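Local coordinates for putative endonuclease/exonuclease/phosphatase family protein (Bacteroides thetaiotaomicron, PDB 3MPR), which probably acts as a metal-dependent nuclease of the endonuclease/exonuclease/phosphatase family, cutting phosphodiester bonds in nucleic acids, at residues E82-I86 against F138-H142; A173-F179 against I227-S233. All coordinates share one frame; numbering follows the deposited sequence.

Contact 1 of 2, residues E82-I86 against F138-H142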
loop_
_atom_site.group_PDB
_atom_site.type_symbol
_atom_site.label_atom_id
_atom_site.label_comp_id
_atom_site.label_asym_id
_atom_site.label_seq_id
_atom_site.Cartn_x
_atom_site.Cartn_y
_atom_site.Cartn_z
ATOM N N GLU A 82 20.394 -5.406 -19.691
ATOM C CA GLU A 82 19.549 -5.204 -18.516
ATOM C C GLU A 82 20.409 -5.058 -17.271
ATOM O O GLU A 82 21.536 -5.543 -17.236
ATOM C CB GLU A 82 18.607 -6.386 -18.345
ATOM C CG GLU A 82 17.691 -6.589 -19.545
ATOM C CD GLU A 82 16.647 -7.651 -19.294
ATOM O OE1 GLU A 82 16.638 -8.239 -18.185
ATOM O OE2 GLU A 82 15.840 -7.898 -20.207
ATOM N N HIS A 83 19.870 -4.380 -16.262
ATOM C CA HIS A 83 20.566 -4.180 -14.994
ATOM C C HIS A 83 19.835 -4.901 -13.870
ATOM O O HIS A 83 18.634 -5.208 -13.975
ATOM C CB HIS A 83 20.613 -2.691 -14.624
ATOM C CG HIS A 83 21.422 -1.841 -15.563
ATOM N ND1 HIS A 83 21.062 -1.627 -16.875
ATOM C CD2 HIS A 83 22.554 -1.122 -15.363
ATOM C CE1 HIS A 83 21.946 -0.827 -17.448
ATOM N NE2 HIS A 83 22.856 -0.498 -16.549
ATOM N N SER A 84 20.578 -5.159 -12.797
ATOM C CA SER A 84 20.005 -5.486 -11.498
ATOM C C SER A 84 20.201 -4.266 -10.602
ATOM O O SER A 84 20.791 -4.354 -9.521
ATOM C CB SER A 84 20.711 -6.706 -10.908
ATOM O OG SER A 84 20.463 -7.853 -11.714
ATOM N N ALA A 85 19.719 -3.115 -11.056
ATOM C CA ALA A 85 20.031 -1.868 -10.371
ATOM C C ALA A 85 19.351 -1.757 -9.009
ATOM O O ALA A 85 18.196 -2.144 -8.859
ATOM C CB ALA A 85 19.671 -0.685 -11.237
ATOM N N ILE A 86 20.074 -1.211 -8.033
ATOM C CA ILE A 86 19.527 -0.952 -6.688
ATOM C C ILE A 86 19.300 0.549 -6.517
ATOM O O ILE A 86 20.216 1.343 -6.746
ATOM C CB ILE A 86 20.489 -1.474 -5.591
ATOM C CG1 ILE A 86 20.655 -2.995 -5.708
ATOM C CG2 ILE A 86 20.006 -1.092 -4.184
ATOM C CD1 ILE A 86 21.921 -3.544 -5.006
ATOM N N PHE A 138 23.343 -5.160 0.704
ATOM C CA PHE A 138 22.105 -5.341 -0.059
ATOM C C PHE A 138 22.487 -5.897 -1.429
ATOM O O PHE A 138 23.218 -5.245 -2.169
ATOM C CB PHE A 138 21.418 -3.981 -0.220
ATOM C CG PHE A 138 19.986 -4.058 -0.684
ATOM C CD1 PHE A 138 19.682 -4.318 -2.013
ATOM C CD2 PHE A 138 18.949 -3.797 0.195
ATOM C CE1 PHE A 138 18.362 -4.368 -2.444
ATOM C CE2 PHE A 138 17.624 -3.842 -0.233
ATOM C CZ PHE A 138 17.332 -4.132 -1.545
ATOM N N PHE A 139 22.001 -7.098 -1.756
ATOM C CA PHE A 139 22.290 -7.748 -3.033
ATOM C C PHE A 139 21.025 -7.807 -3.864
ATOM O O PHE A 139 19.945 -7.962 -3.308
ATOM C CB PHE A 139 22.722 -9.197 -2.798
ATOM C CG PHE A 139 24.054 -9.343 -2.119
ATOM C CD1 PHE A 139 24.161 -9.271 -0.748
ATOM C CD2 PHE A 139 25.198 -9.583 -2.867
ATOM C CE1 PHE A 139 25.401 -9.425 -0.127
ATOM C CE2 PHE A 139 26.427 -9.739 -2.255
ATOM C CZ PHE A 139 26.526 -9.661 -0.891
ATOM N N ASN A 140 21.164 -7.754 -5.188
ATOM C CA ASN A 140 20.011 -7.817 -6.077
ATOM C C ASN A 140 20.396 -8.548 -7.361
ATOM O O ASN A 140 21.478 -8.328 -7.891
ATOM C CB ASN A 140 19.530 -6.396 -6.368
ATOM C CG ASN A 140 18.351 -6.353 -7.305
ATOM O OD1 ASN A 140 17.372 -7.082 -7.130
ATOM N ND2 ASN A 140 18.433 -5.484 -8.313
ATOM N N LEU A 141 19.526 -9.428 -7.853
ATOM C CA LEU A 141 19.870 -10.224 -9.029
ATOM C C LEU A 141 18.638 -10.636 -9.827
ATOM O O LEU A 141 17.503 -10.408 -9.415
ATOM C CB LEU A 141 20.682 -11.475 -8.630
ATOM C CG LEU A 141 20.058 -12.488 -7.651
ATOM C CD1 LEU A 141 18.972 -13.341 -8.316
ATOM C CD2 LEU A 141 21.129 -13.399 -7.083
ATOM N N HIS A 142 18.894 -11.254 -10.971
ATOM C CA HIS A 142 17.857 -11.805 -11.825
ATOM C C HIS A 142 18.425 -13.100 -12.384
ATOM O O HIS A 142 19.384 -13.077 -13.154
ATOM C CB HIS A 142 17.532 -10.825 -12.959
ATOM C CG HIS A 142 16.392 -11.262 -13.824
ATOM N ND1 HIS A 142 15.837 -10.451 -14.790
ATOM C CD2 HIS A 142 15.697 -12.424 -13.862
ATOM C CE1 HIS A 142 14.851 -11.097 -15.391
ATOM N NE2 HIS A 142 14.749 -12.298 -14.850
HETATM O O HOH W 1 17.349 -8.141 -15.394
#
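Asn140 reaches from its strand to the loop at Ser84. Its ND2 donates a weak hydrogen bond to Ser84 O at 2.9 Å, with an N-H...O angle of 148°. CG lies anti to the backbone N (chi1 179°), which carries the amide out toward the loop. The same ND2 also donates to Thr49 O. OD1 accepts from Thr176 OG1 and Gln50 NE2. Both ends of this buried amide are thus gripped, and its rotation is fixed.

Ile86 packs beside it. Its CG1 lies 3.6 Å from Asn140 CB, the two side chains running alongside but pointing opposite ways. Ile86 CD1 meets Phe138 CD1 at 3.8 Å, and Ile86 CG2 meets the same ring atom. Ser84 OG sits 3.6 Å from Leu141 CA, but its hydrogen bond goes to Ile121 O on the neighbouring strand.

At the other end the link is a water. It donates to Glu82 OE1 at 2.9 Å and lies 2.8 Å from His142 ND1, in the plane of the imidazole at its edge. The two side chains themselves stay apart, with OE1 and ND1 separated by 4.1 Å. Both touch Glu51, a magnesium-binding residue. The contact joins the loop before strand 86-89 of one sheet to strand 135-142 of the other, across the interior of the two-sheet sandwich of the DNase I-like fold, beside its metal site.

Contact 2 of 2, residues A173-F179 against I227-S233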
loop_
_atom_site.group_PDB
_atom_site.type_symbol
_atom_site.label_atom_id
_atom_site.label_comp_id
_atom_site.label_asym_id
_atom_site.label_seq_id
_atom_site.Cartn_x
_atom_site.Cartn_y
_atom_site.Cartn_z
ATOM N N ALA A 173 22.826 -9.185 5.702
ATOM C CA ALA A 173 22.564 -9.022 4.284
ATOM C C ALA A 173 21.080 -9.097 3.962
ATOM O O ALA A 173 20.306 -9.763 4.652
ATOM C CB ALA A 173 23.328 -10.079 3.476
ATOM N N ILE A 174 20.710 -8.391 2.902
ATOM C CA ILE A 174 19.386 -8.438 2.324
ATOM C C ILE A 174 19.611 -8.786 0.867
ATOM O O ILE A 174 20.461 -8.182 0.221
ATOM C CB ILE A 174 18.715 -7.061 2.401
ATOM C CG1 ILE A 174 18.572 -6.640 3.869
ATOM C CG2 ILE A 174 17.380 -7.076 1.624
ATOM C CD1 ILE A 174 18.098 -5.185 4.073
ATOM N N LEU A 175 18.859 -9.758 0.360
ATOM C CA LEU A 175 18.961 -10.211 -1.037
ATOM C C LEU A 175 17.597 -10.148 -1.717
ATOM O O LEU A 175 16.661 -10.813 -1.264
ATOM C CB LEU A 175 19.478 -11.661 -1.082
ATOM C CG LEU A 175 19.353 -12.422 -2.413
ATOM C CD1 LEU A 175 20.211 -11.797 -3.493
ATOM C CD2 LEU A 175 19.710 -13.909 -2.227
ATOM N N THR A 176 17.477 -9.334 -2.775
ATOM C CA THR A 176 16.233 -9.229 -3.547
ATOM C C THR A 176 16.468 -9.769 -4.942
ATOM O O THR A 176 17.607 -9.974 -5.347
ATOM C CB THR A 176 15.775 -7.752 -3.703
ATOM O OG1 THR A 176 16.783 -6.998 -4.395
ATOM C CG2 THR A 176 15.524 -7.109 -2.342
ATOM N N GLY A 177 15.405 -9.980 -5.706
ATOM C CA GLY A 177 15.614 -10.345 -7.093
ATOM C C GLY A 177 14.435 -11.030 -7.729
ATOM O O GLY A 177 13.444 -11.327 -7.065
ATOM N N ASP A 178 14.551 -11.250 -9.032
ATOM C CA ASP A 178 13.642 -12.116 -9.771
ATOM C C ASP A 178 14.375 -13.444 -9.907
ATOM O O ASP A 178 15.395 -13.537 -10.596
ATOM C CB ASP A 178 13.346 -11.511 -11.138
ATOM C CG ASP A 178 12.442 -12.394 -12.009
ATOM O OD1 ASP A 178 12.262 -13.586 -11.699
ATOM O OD2 ASP A 178 11.930 -11.886 -13.030
ATOM N N PHE A 179 13.871 -14.463 -9.224
ATOM C CA PHE A 179 14.542 -15.761 -9.177
ATOM C C PHE A 179 14.008 -16.743 -10.219
ATOM O O PHE A 179 14.462 -17.885 -10.296
ATOM C CB PHE A 179 14.502 -16.329 -7.757
ATOM C CG PHE A 179 15.265 -15.493 -6.774
ATOM C CD1 PHE A 179 14.706 -14.331 -6.247
ATOM C CD2 PHE A 179 16.560 -15.839 -6.414
ATOM C CE1 PHE A 179 15.428 -13.540 -5.357
ATOM C CE2 PHE A 179 17.288 -15.058 -5.528
ATOM C CZ PHE A 179 16.721 -13.907 -4.994
ATOM N N ILE A 227 8.091 -15.866 -7.310
ATOM C CA ILE A 227 9.377 -15.962 -7.990
ATOM C C ILE A 227 10.264 -14.748 -7.695
ATOM O O ILE A 227 11.464 -14.737 -8.007
ATOM C CB ILE A 227 9.213 -16.201 -9.508
ATOM C CG1 ILE A 227 8.585 -14.991 -10.204
ATOM C CG2 ILE A 227 8.406 -17.482 -9.756
ATOM C CD1 ILE A 227 8.527 -15.137 -11.724
ATOM N N ASP A 228 9.669 -13.736 -7.074
ATOM C CA ASP A 228 10.416 -12.582 -6.607
ATOM C C ASP A 228 10.459 -12.695 -5.097
ATOM O O ASP A 228 9.414 -12.811 -4.463
ATOM C CB ASP A 228 9.690 -11.299 -7.024
ATOM C CG ASP A 228 9.473 -11.231 -8.523
ATOM O OD1 ASP A 228 8.363 -11.565 -9.000
ATOM O OD2 ASP A 228 10.442 -10.883 -9.226
ATOM N N HIS A 229 11.662 -12.675 -4.521
ATOM C CA HIS A 229 11.813 -12.896 -3.094
ATOM C C HIS A 229 12.654 -11.801 -2.478
ATOM O O HIS A 229 13.446 -11.140 -3.163
ATOM C CB HIS A 229 12.548 -14.219 -2.814
ATOM C CG HIS A 229 11.914 -15.422 -3.435
ATOM N ND1 HIS A 229 10.681 -15.901 -3.040
ATOM C CD2 HIS A 229 12.351 -16.258 -4.407
ATOM C CE1 HIS A 229 10.383 -16.974 -3.752
ATOM N NE2 HIS A 229 11.381 -17.213 -4.586
ATOM N N ILE A 230 12.488 -11.637 -1.174
ATOM C CA ILE A 230 13.442 -10.880 -0.378
ATOM C C ILE A 230 13.940 -11.803 0.726
ATOM O O ILE A 230 13.178 -12.186 1.606
ATOM C CB ILE A 230 12.810 -9.604 0.202
ATOM C CG1 ILE A 230 12.327 -8.699 -0.951
ATOM C CG2 ILE A 230 13.807 -8.861 1.084
ATOM C CD1 ILE A 230 11.750 -7.345 -0.497
ATOM N N PHE A 231 15.212 -12.192 0.643
ATOM C CA PHE A 231 15.834 -13.054 1.642
ATOM C C PHE A 231 16.667 -12.166 2.550
ATOM O O PHE A 231 17.287 -11.202 2.077
ATOM C CB PHE A 231 16.763 -14.066 0.966
ATOM C CG PHE A 231 16.057 -15.058 0.069
ATOM C CD1 PHE A 231 15.304 -16.090 0.612
ATOM C CD2 PHE A 231 16.178 -14.978 -1.310
ATOM C CE1 PHE A 231 14.675 -17.020 -0.204
ATOM C CE2 PHE A 231 15.554 -15.899 -2.131
ATOM C CZ PHE A 231 14.807 -16.930 -1.578
ATOM N N VAL A 232 16.699 -12.478 3.843
ATOM C CA VAL A 232 17.463 -11.664 4.780
ATOM C C VAL A 232 18.232 -12.524 5.767
ATOM O O VAL A 232 17.844 -13.649 6.053
ATOM C CB VAL A 232 16.560 -10.686 5.581
ATOM C CG1 VAL A 232 15.829 -9.731 4.649
ATOM C CG2 VAL A 232 15.567 -11.447 6.448
ATOM N N SER A 233 19.316 -11.987 6.307
ATOM C CA SER A 233 20.014 -12.694 7.379
ATOM C C SER A 233 19.054 -12.888 8.558
ATOM O O SER A 233 18.181 -12.064 8.794
ATOM C CB SER A 233 21.259 -11.907 7.819
ATOM O OG SER A 233 22.154 -11.683 6.739
#
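Two neighbouring antiparallel strands, 173-178 and 228-232, meet inside one sheet of the DNase I-like sandwich. Leu175 and Phe231 are a hydrogen-bonded pair: Leu175 N donates to Phe231 O at 2.7 Å, and Phe231 N returns a bond to Leu175 O. At one end Ala173 N donates to Ser233 OG at 2.8 Å. Gly177 N to His229 O and His229 N to Gly177 O are both weak, at 3.4 Å.

Ile174, Thr176 and Ile230 share a face of the sheet. Ile230 lies alongside both, its CG1 3.8 Å from Thr176 CG2. Strand 5-13 of the second sheet packs on this side.

Leu175, His229 and Phe231 occupy the other face, where Phe179 joins them. Phe179 CG lies beside the backbone N (chi1 -64°), which lays the ring along His229 toward Phe231. Phe231 turns its CE2 edge onto one face of the Phe179 ring in a T-shaped pair, planes at 88°. His229 CD2 approaches Phe179 CD1 obliquely at 3.6 Å. A serine in place of Phe179 would probably leave the edge of Phe231 without the face it rests on and open a gap beside His229.

Asp178 OD1 and Asp228 OD2 lie 4.1 Å apart; the backbone N of Asn180 and Asn13 ND2 bond Asp178, Thr213 OG1 bonds Asp228. Beyond them, Phe179 N donates to Ile227 O at 2.7 Å, nearly in line with the carbonyl.

How the contacts relate
Contacts 1 and 2 follow one another along the chain, and their centres are about 10 Å apart. They meet because strands 135-142 and 173-178 are parallel neighbours in one sheet. Phe139 N probably bonds to Ile174 O at 2.7 Å. A side-chain bond, Asn140 OD1 to Thr176 OG1 at 2.8 Å, runs beside it. Phe138 CZ packs on Thr176 CG2 nearby. Toward the metal site, His142 NE2 lies 3.4 Å from Asp178 OD2. The side chains of Glu82 and Asp178 come within about 3 and 4 Å, respectively, of that of Glu51, a magnesium-binding residue. Both contacts therefore border the probable active site, though this chain holds no magnesium.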